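Local coordinates for ribulose-1,5-bisphosphate carboxylase/oxygenase large subunit (Rhodopseudomonas palustris, PDB 3QFW), which is a Rubisco-like protein, a TIM-barrel relative of the carbon-fixing enzyme, which probably binds magnesium and whose own reaction is uncertain, at residues B[22-27]-B[92-97]; B[55-58]-B[64-67]; B[69-74]-B[85-90]; B[256-261]-B[266-271]. All blocks are in the same frame, centred on the assembly; numbering follows the deposited sequence.

How the contacts relate
Contacts 1, 2 and 3 lie together in the N-terminal alpha/beta domain, whereas contact 4 belongs to the TIM barrel. Contacts 1 and 2 are partly buried; contacts 3 and 4 are buried. Strand 64-71 serves both contact 2 and contact 3, and helix 18-31 of contact 1 packs on the strand pair of contact 2, Ala25 CB meeting Val67 CG1 at 3.9 Å. The chemistry differs accordingly: a salt bridge at the partly exposed helix-loop seam, backbone hydrogen bonds in the hairpin, and leucine methyls packing without any hydrogen bond across contacts 3 and 4. Contacts 1, 3 and 4 reach the second subunit; contact 2 does not.

Contact 1. Residues B[22-27]-B[92-97]; sequences EQRALA and SIQPDI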
# COMPACT_ATOMS: atom_id res chain seq x y z
N GLU B 22 -0.35 -24.22 -16.82
CA GLU B 22 1.10 -24.40 -16.96
C GLU B 22 1.76 -23.15 -17.53
O GLU B 22 2.75 -22.67 -16.99
CB GLU B 22 1.42 -25.63 -17.83
CG GLU B 22 1.16 -26.96 -17.14
CD GLU B 22 2.04 -27.17 -15.92
OE1 GLU B 22 3.00 -26.39 -15.72
OE2 GLU B 22 1.78 -28.12 -15.15
N GLN B 23 1.19 -22.63 -18.62
CA GLN B 23 1.67 -21.39 -19.24
C GLN B 23 1.56 -20.20 -18.28
O GLN B 23 2.50 -19.42 -18.12
CB GLN B 23 0.88 -21.09 -20.52
CG GLN B 23 1.10 -19.70 -21.10
CD GLN B 23 0.21 -19.41 -22.31
OE1 GLN B 23 -1.01 -19.57 -22.25
NE2 GLN B 23 0.83 -18.99 -23.41
N ARG B 24 0.40 -20.06 -17.66
CA ARG B 24 0.18 -19.00 -16.69
C ARG B 24 1.21 -19.05 -15.57
O ARG B 24 1.72 -18.03 -15.13
CB ARG B 24 -1.23 -19.10 -16.10
CG ARG B 24 -1.55 -17.99 -15.12
CD ARG B 24 -1.51 -16.63 -15.81
NE ARG B 24 -1.82 -15.55 -14.87
CZ ARG B 24 -0.92 -14.98 -14.07
NH1 ARG B 24 0.35 -15.37 -14.09
NH2 ARG B 24 -1.29 -14.01 -13.25
N ALA B 25 1.54 -20.26 -15.11
CA ALA B 25 2.51 -20.38 -14.03
C ALA B 25 3.89 -19.88 -14.45
O ALA B 25 4.56 -19.20 -13.68
CB ALA B 25 2.57 -21.81 -13.51
N LEU B 26 4.30 -20.20 -15.67
CA LEU B 26 5.60 -19.76 -16.15
C LEU B 26 5.63 -18.24 -16.27
O LEU B 26 6.59 -17.59 -15.87
CB LEU B 26 5.90 -20.38 -17.52
CG LEU B 26 7.38 -20.38 -17.91
CD1 LEU B 26 8.14 -21.38 -17.06
CD2 LEU B 26 7.54 -20.71 -19.39
N ALA B 27 4.56 -17.69 -16.83
CA ALA B 27 4.44 -16.25 -16.99
C ALA B 27 4.53 -15.54 -15.64
O ALA B 27 5.13 -14.46 -15.53
CB ALA B 27 3.14 -15.90 -17.71
N SER B 92 0.10 -8.03 -8.51
CA SER B 92 -1.03 -7.49 -7.79
C SER B 92 -2.00 -6.83 -8.76
O SER B 92 -3.18 -6.70 -8.46
CB SER B 92 -0.59 -6.50 -6.71
OG SER B 92 -0.19 -5.27 -7.26
N ILE B 93 -1.50 -6.45 -9.93
CA ILE B 93 -2.34 -5.78 -10.93
C ILE B 93 -3.22 -6.78 -11.69
O ILE B 93 -4.21 -6.40 -12.31
CB ILE B 93 -1.50 -4.98 -11.93
CG1 ILE B 93 -0.53 -4.04 -11.18
CG2 ILE B 93 -2.40 -4.19 -12.87
CD1 ILE B 93 -1.20 -2.85 -10.57
N GLN B 94 -2.85 -8.06 -11.64
CA GLN B 94 -3.61 -9.09 -12.35
C GLN B 94 -4.83 -9.46 -11.52
O GLN B 94 -4.79 -9.39 -10.30
CB GLN B 94 -2.74 -10.32 -12.59
CG GLN B 94 -1.51 -10.06 -13.46
CD GLN B 94 -1.82 -10.08 -14.93
OE1 GLN B 94 -2.97 -9.88 -15.34
NE2 GLN B 94 -0.80 -10.33 -15.75
N PRO B 95 -5.92 -9.86 -12.18
CA PRO B 95 -7.18 -10.20 -11.50
C PRO B 95 -7.32 -11.68 -11.16
O PRO B 95 -8.25 -12.05 -10.45
CB PRO B 95 -8.23 -9.82 -12.55
CG PRO B 95 -7.56 -10.13 -13.84
CD PRO B 95 -6.10 -9.76 -13.64
N ASP B 96 -6.42 -12.52 -11.66
CA ASP B 96 -6.57 -13.96 -11.53
C ASP B 96 -5.59 -14.58 -10.52
O ASP B 96 -5.41 -15.80 -10.49
CB ASP B 96 -6.40 -14.63 -12.91
CG ASP B 96 -5.02 -14.40 -13.51
OD1 ASP B 96 -4.27 -13.56 -12.97
OD2 ASP B 96 -4.69 -15.05 -14.53
N ILE B 97 -4.98 -13.76 -9.69
CA ILE B 97 -3.93 -14.24 -8.81
C ILE B 97 -4.00 -13.64 -7.41
O ILE B 97 -4.36 -12.48 -7.24
CB ILE B 97 -2.53 -13.98 -9.42
CG1 ILE B 97 -1.43 -14.55 -8.52
CG2 ILE B 97 -2.32 -12.49 -9.66
CD1 ILE B 97 -0.03 -14.45 -9.11
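A side-on salt bridge between Arg24 and Asp96 joins helix 18-31, which packs on the antiparallel sheet of the N-terminal alpha/beta domain, to the loop leading from helix 80-88 into strand 97-98. The backbones stay well apart, with 9.9 Å between Arg24 CA and Asp96 CA, and the two side chains close the gap from opposite directions. The bridge has two legs. Arg24 NE donates to Asp96 OD2 at 2.9 Å, and Arg24 NH2 to Asp96 OD1 at 3.0 Å. Both bonds are nearly straight, with 165° at the hydrogen, and both oxygens are met on the syn side. The oxygens lie close to the guanidinium plane, yet the carboxylate is turned by 34° against it, so the pair is bidentate without being coplanar. A bend at chi2 (63°) in the arginine chain, which is extended at chi1 and chi3, brings its NE edge round to the acid. With both oxygens held, the carboxylate is restrained from rotating. Were Arg24 replaced by an alanine, the Asp96 carboxylate would probably lose its charge partner and be free to turn, leaving the loop less firmly tied to the helix. Asp96 also makes a backbone hydrogen bond with Ala15, which fixes the loop against strand 8-15. On the subunit-facing part of the same loop, Gln94 packs on Phe290 of the second subunit. Apolar atoms complete the seat of the guanidinium group: Gln94 CG lies 4.0 Å from Arg24 NH2, and Ile97 CB approaches that same nitrogen obliquely, also at 4.0 Å.

Contact 2. Residues B[55-58]-B[64-67]; sequences EDVA and RYAV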
# COMPACT_ATOMS: atom_id res chain seq x y z
N GLU B 55 8.27 -24.23 -9.06
CA GLU B 55 8.61 -25.40 -8.26
C GLU B 55 7.51 -26.44 -8.34
O GLU B 55 7.78 -27.64 -8.35
CB GLU B 55 8.85 -25.01 -6.80
CG GLU B 55 10.11 -24.19 -6.57
CD GLU B 55 11.33 -25.05 -6.39
OE1 GLU B 55 11.97 -25.41 -7.40
OE2 GLU B 55 11.66 -25.38 -5.22
N ASP B 56 6.26 -25.97 -8.37
CA ASP B 56 5.13 -26.88 -8.32
C ASP B 56 3.83 -26.25 -8.81
O ASP B 56 3.61 -25.05 -8.67
CB ASP B 56 4.93 -27.40 -6.90
CG ASP B 56 3.96 -28.56 -6.83
OD1 ASP B 56 4.23 -29.59 -7.48
OD2 ASP B 56 2.92 -28.44 -6.15
N VAL B 57 2.96 -27.10 -9.36
CA VAL B 57 1.61 -26.71 -9.70
C VAL B 57 0.63 -27.77 -9.20
O VAL B 57 0.73 -28.94 -9.58
CB VAL B 57 1.43 -26.52 -11.22
CG1 VAL B 57 0.05 -25.99 -11.52
CG2 VAL B 57 2.50 -25.58 -11.76
N ALA B 58 -0.31 -27.37 -8.36
CA ALA B 58 -1.28 -28.31 -7.81
C ALA B 58 -2.70 -27.81 -8.00
O ALA B 58 -2.94 -26.60 -8.04
CB ALA B 58 -0.99 -28.57 -6.34
N ARG B 64 -8.96 -23.70 -10.01
CA ARG B 64 -8.10 -23.00 -9.06
C ARG B 64 -6.86 -23.81 -8.68
O ARG B 64 -6.95 -24.95 -8.23
CB ARG B 64 -8.88 -22.61 -7.81
CG ARG B 64 -8.15 -21.62 -6.92
CD ARG B 64 -9.03 -21.16 -5.76
NE ARG B 64 -8.30 -20.29 -4.85
CZ ARG B 64 -8.87 -19.49 -3.95
NH1 ARG B 64 -10.19 -19.45 -3.85
NH2 ARG B 64 -8.11 -18.74 -3.16
N TYR B 65 -5.69 -23.20 -8.88
CA TYR B 65 -4.42 -23.87 -8.67
C TYR B 65 -3.58 -23.17 -7.62
O TYR B 65 -3.68 -21.96 -7.44
CB TYR B 65 -3.63 -23.95 -9.97
CG TYR B 65 -4.31 -24.78 -11.02
CD1 TYR B 65 -5.23 -24.21 -11.90
CD2 TYR B 65 -4.04 -26.14 -11.14
CE1 TYR B 65 -5.86 -24.98 -12.86
CE2 TYR B 65 -4.66 -26.91 -12.10
CZ TYR B 65 -5.57 -26.33 -12.96
OH TYR B 65 -6.19 -27.09 -13.91
N ALA B 66 -2.75 -23.95 -6.94
CA ALA B 66 -1.71 -23.40 -6.10
C ALA B 66 -0.40 -23.55 -6.85
O ALA B 66 -0.09 -24.63 -7.37
CB ALA B 66 -1.65 -24.12 -4.77
N VAL B 67 0.36 -22.47 -6.93
CA VAL B 67 1.62 -22.49 -7.66
C VAL B 67 2.75 -22.01 -6.77
O VAL B 67 2.72 -20.91 -6.24
CB VAL B 67 1.53 -21.64 -8.94
CG1 VAL B 67 2.89 -21.58 -9.66
CG2 VAL B 67 0.44 -22.19 -9.86
O HOH W 1 2.07 -25.78 -5.42
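Ala58 and Ala66 form an antiparallel hydrogen-bonded pair between two strands whose local axes pass 4.8 Å apart with their directions at 165°. Ala58 N donates to Ala66 O at 2.9 Å in a nearly straight bond (168° at the hydrogen), and Ala66 N returns the bond to Ala58 O, also at 2.9 Å but less straight and with the donor tilted from the carbonyl plane. One residue along, Val57 and Val67 make a non-hydrogen-bonded pair, their CA atoms 4.7 Å apart. These valines lie side by side pointing the same way, Val57 CG1 to Val67 CG2 at 4.2 Å, on the face where Ile21 and Ala25 of helix 18-31 pack; the two alanines are on the other face. Val57 CG1 also meets Tyr65 CD2 obliquely at 4.1 Å. With its CG beside the backbone N (chi1 -64°), Tyr65 brings a ring edge to Ala58 O, which lies 3.3 Å from Tyr65 CD2, near the ring plane. A water donates to Asp56 OD2 at 2.9 Å and more weakly to Ala66 O, linking the strands beside the exposed Asp56. Beyond it, Glu55 and Asp56 both face Arg68, a classic beta bulge. The arrangement is that of a beta hairpin, strands 53-59 and 64-71, with strand 64-71 pairing on to strand 8-15 in the helix-covered sheet of the N-terminal domain.

Contact 3. Residues B[69-74]-B[85-90]; sequences IGLAAA and NMLFGN
Leu71 meets helix 80-88 through one methyl, CD1, which is directed at the point where the backbone passes from Met86 to Leu87. The residues are not close at the backbone, Leu71 CA and Met86 CA being 8.4 Å apart, so the side chain of Leu71 does the bridging. Its CG sits beside the backbone N (chi1 -65°), and CD1 ends 3.8 Å from Met86 O and 4.3 Å from Leu87 CD2. The first approach is a methyl against a carbonyl oxygen, the second a methyl-to-methyl contact; no hydrogen bond crosses between residues 69-74 and 85-90. The two helix side chains behave differently. Met86 starts toward the strand at CB, but the rest of its chain turns off, passing through a chi2 of -31°, well removed from a staggered value, to pack on Thr75 and Ala76. Leu87 starts alongside, and its CD2 then reaches back to the strand residue. The carbonyls here have polar partners of their own: Met86 O is hydrogen-bonded by Gln32 NE2, and Leu87 O by Tyr12 OH. Tyr12 also packs on Leu71, so it borders both halves of the contact. Within the same helical segment, Gly89 N bonds to Asn85 O at 2.8 Å, and Asn85 ND2 bonds to His167 O of the second subunit. Helix 80-88 is thus packed on strand 64-71 through Leu71 while meeting the neighbouring barrel, as in Rubisco dimers, where the N-terminal domain of one subunit lies against the catalytic domain of the other.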
# COMPACT_ATOMS: atom_id res chain seq x y z
N ILE B 69 6.49 -20.84 -6.47
CA ILE B 69 7.55 -20.23 -7.27
C ILE B 69 8.77 -20.00 -6.42
O ILE B 69 8.69 -19.42 -5.33
CB ILE B 69 7.10 -18.89 -7.85
CG1 ILE B 69 5.86 -19.07 -8.72
CG2 ILE B 69 8.24 -18.25 -8.68
CD1 ILE B 69 6.10 -19.95 -9.93
N GLY B 70 9.92 -20.45 -6.91
CA GLY B 70 11.18 -20.23 -6.25
C GLY B 70 11.79 -18.96 -6.79
O GLY B 70 12.12 -18.87 -7.97
N LEU B 71 11.92 -17.96 -5.92
CA LEU B 71 12.44 -16.65 -6.33
C LEU B 71 13.84 -16.44 -5.78
O LEU B 71 14.07 -16.59 -4.59
CB LEU B 71 11.51 -15.53 -5.84
CG LEU B 71 10.10 -15.45 -6.42
CD1 LEU B 71 9.27 -14.36 -5.75
CD2 LEU B 71 10.13 -15.23 -7.93
N ALA B 72 14.78 -16.09 -6.66
CA ALA B 72 16.15 -15.82 -6.22
C ALA B 72 16.18 -14.79 -5.10
O ALA B 72 15.69 -13.68 -5.26
CB ALA B 72 17.00 -15.36 -7.38
N ALA B 73 16.74 -15.18 -3.95
CA ALA B 73 16.88 -14.26 -2.83
C ALA B 73 17.66 -12.99 -3.19
O ALA B 73 17.47 -11.94 -2.57
CB ALA B 73 17.54 -14.96 -1.64
N ALA B 74 18.56 -13.10 -4.16
CA ALA B 74 19.38 -11.96 -4.57
C ALA B 74 18.51 -10.79 -4.97
O ALA B 74 18.86 -9.63 -4.75
CB ALA B 74 20.31 -12.35 -5.71
N ASN B 85 7.61 -5.88 -3.09
CA ASN B 85 7.78 -5.63 -4.53
C ASN B 85 8.06 -6.91 -5.31
O ASN B 85 7.35 -7.24 -6.26
CB ASN B 85 8.88 -4.59 -4.75
CG ASN B 85 8.90 -4.02 -6.17
OD1 ASN B 85 7.88 -4.00 -6.87
ND2 ASN B 85 10.06 -3.57 -6.60
N MET B 86 9.07 -7.67 -4.90
CA MET B 86 9.41 -8.90 -5.62
C MET B 86 8.35 -10.00 -5.43
O MET B 86 8.14 -10.82 -6.33
CB MET B 86 10.81 -9.41 -5.24
CG MET B 86 12.01 -8.63 -5.85
SD MET B 86 11.81 -7.83 -7.48
CE MET B 86 11.47 -6.17 -6.96
N LEU B 87 7.69 -10.03 -4.27
CA LEU B 87 6.66 -11.04 -4.04
C LEU B 87 5.42 -10.81 -4.87
O LEU B 87 4.85 -11.76 -5.41
CB LEU B 87 6.27 -11.12 -2.56
CG LEU B 87 7.33 -11.67 -1.62
CD1 LEU B 87 6.86 -11.53 -0.19
CD2 LEU B 87 7.63 -13.13 -1.97
N PHE B 88 4.98 -9.55 -4.98
CA PHE B 88 3.67 -9.29 -5.57
C PHE B 88 3.49 -7.94 -6.27
O PHE B 88 2.37 -7.59 -6.63
CB PHE B 88 2.60 -9.40 -4.49
CG PHE B 88 1.25 -9.80 -5.01
CD1 PHE B 88 1.13 -10.79 -5.98
CD2 PHE B 88 0.11 -9.20 -4.52
CE1 PHE B 88 -0.11 -11.17 -6.46
CE2 PHE B 88 -1.15 -9.57 -4.98
CZ PHE B 88 -1.26 -10.56 -5.95
N GLY B 89 4.58 -7.20 -6.45
CA GLY B 89 4.49 -5.87 -7.06
C GLY B 89 3.62 -5.77 -8.31
O GLY B 89 2.60 -5.08 -8.33
N ASN B 90 4.05 -6.46 -9.36
CA ASN B 90 3.32 -6.45 -10.62
C ASN B 90 2.11 -7.37 -10.66
O ASN B 90 1.10 -7.03 -11.27
CB ASN B 90 4.26 -6.79 -11.79
CG ASN B 90 5.06 -5.59 -12.26
OD1 ASN B 90 4.73 -4.45 -11.94
ND2 ASN B 90 6.12 -5.85 -13.02

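Contact 4. Residues B[256-261]-B[266-271]; sequences AMAGAA and PLLLGR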
# COMPACT_ATOMS: atom_id res chain seq x y z
N ALA B 256 -5.73 -1.31 7.69
CA ALA B 256 -6.21 -0.34 6.70
C ALA B 256 -5.42 -0.47 5.38
O ALA B 256 -4.20 -0.48 5.40
CB ALA B 256 -6.10 1.07 7.24
N MET B 257 -6.15 -0.59 4.27
CA MET B 257 -5.59 -0.72 2.91
C MET B 257 -4.91 -2.06 2.60
O MET B 257 -4.22 -2.20 1.59
CB MET B 257 -4.68 0.46 2.53
CG MET B 257 -5.43 1.71 2.02
SD MET B 257 -6.20 1.55 0.38
CE MET B 257 -4.74 1.33 -0.62
N ALA B 258 -5.13 -3.06 3.46
CA ALA B 258 -4.52 -4.37 3.24
C ALA B 258 -5.23 -5.15 2.14
O ALA B 258 -4.73 -6.16 1.66
CB ALA B 258 -4.49 -5.17 4.54
N GLY B 259 -6.41 -4.69 1.74
CA GLY B 259 -7.19 -5.41 0.75
C GLY B 259 -7.02 -4.87 -0.65
O GLY B 259 -7.57 -5.41 -1.61
N ALA B 260 -6.24 -3.80 -0.78
CA ALA B 260 -6.10 -3.11 -2.06
C ALA B 260 -5.41 -4.02 -3.07
O ALA B 260 -5.70 -3.98 -4.26
CB ALA B 260 -5.32 -1.84 -1.88
N ALA B 261 -4.49 -4.84 -2.58
CA ALA B 261 -3.85 -5.87 -3.38
C ALA B 261 -4.22 -7.23 -2.79
O ALA B 261 -4.46 -7.36 -1.59
CB ALA B 261 -2.35 -5.67 -3.40
N PRO B 266 -4.07 -14.08 6.17
CA PRO B 266 -3.23 -14.69 7.20
C PRO B 266 -1.75 -14.42 6.94
O PRO B 266 -1.00 -14.14 7.87
CB PRO B 266 -3.56 -16.19 7.10
CG PRO B 266 -4.96 -16.22 6.53
CD PRO B 266 -5.00 -15.05 5.55
N LEU B 267 -1.33 -14.48 5.68
CA LEU B 267 0.06 -14.23 5.34
C LEU B 267 0.46 -12.79 5.67
O LEU B 267 1.52 -12.55 6.25
CB LEU B 267 0.28 -14.50 3.85
CG LEU B 267 1.55 -13.90 3.26
CD1 LEU B 267 2.79 -14.55 3.87
CD2 LEU B 267 1.58 -14.03 1.74
N LEU B 268 -0.40 -11.84 5.29
CA LEU B 268 -0.08 -10.42 5.43
C LEU B 268 -0.21 -9.90 6.87
O LEU B 268 0.76 -9.41 7.45
CB LEU B 268 -0.93 -9.58 4.48
CG LEU B 268 -0.61 -8.08 4.46
CD1 LEU B 268 0.86 -7.87 4.12
CD2 LEU B 268 -1.51 -7.35 3.47
N LEU B 269 -1.41 -9.99 7.42
CA LEU B 269 -1.69 -9.46 8.76
C LEU B 269 -1.07 -10.32 9.86
O LEU B 269 -0.72 -9.82 10.93
CB LEU B 269 -3.20 -9.41 8.99
CG LEU B 269 -4.03 -8.67 7.95
CD1 LEU B 269 -5.44 -8.53 8.49
CD2 LEU B 269 -3.45 -7.30 7.65
N GLY B 270 -0.96 -11.61 9.59
CA GLY B 270 -0.37 -12.53 10.53
C GLY B 270 1.13 -12.60 10.40
O GLY B 270 1.86 -12.05 11.23
N ARG B 271 1.61 -13.27 9.36
CA ARG B 271 3.02 -13.59 9.25
C ARG B 271 3.87 -12.36 8.96
O ARG B 271 4.80 -12.05 9.70
CB ARG B 271 3.25 -14.68 8.20
CG ARG B 271 4.72 -14.92 7.85
CD ARG B 271 4.91 -16.24 7.11
NE ARG B 271 4.85 -17.36 8.05
CZ ARG B 271 5.05 -18.63 7.71
NH1 ARG B 271 5.31 -18.95 6.45
NH2 ARG B 271 4.99 -19.59 8.64
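Leu268 extends from helix 265-276 toward Ala258, and its atoms can be followed outward step by step. CB is still 5.7 Å from Ala258 CB, too far for contact. CG lies nearer because it stands anti to the backbone N (chi1 -175°), which turns the branch toward the loop. At the fork the two methyls part: CD1 stays 6.0 Å from Ala258 CB, while CD2 reaches that methyl at 3.8 Å and also lies 3.9 Å from Ala258 O. Leu269 adds a second methyl, its CD2 meeting Ala258 CB at 3.9 Å, so the alanine methyl touches two leucine tips from successive residues. No hydrogen bond crosses this contact, and the side-chain contacts are apolar. Ala258 occupies a type I turn running from Met257 to Ala260, which presents its CB to the helix. The helix itself has a wider pi-type turn here: Arg271 N bonds to Pro266 O at 3.1 Å, whereas the bond from Gly270 N to the same oxygen is weak. A CB at Gly270 would come within 2.5 Å of Pro266 O, so the turn has little room for one. In the barrel, the loop follows strand 250-253, which lies between strands 226-229 and 280-284, and leads into helix 265-276. Leu269 and Pro266 pack on helix 294-305, and Ala258 also packs on Ile93 of the second subunit.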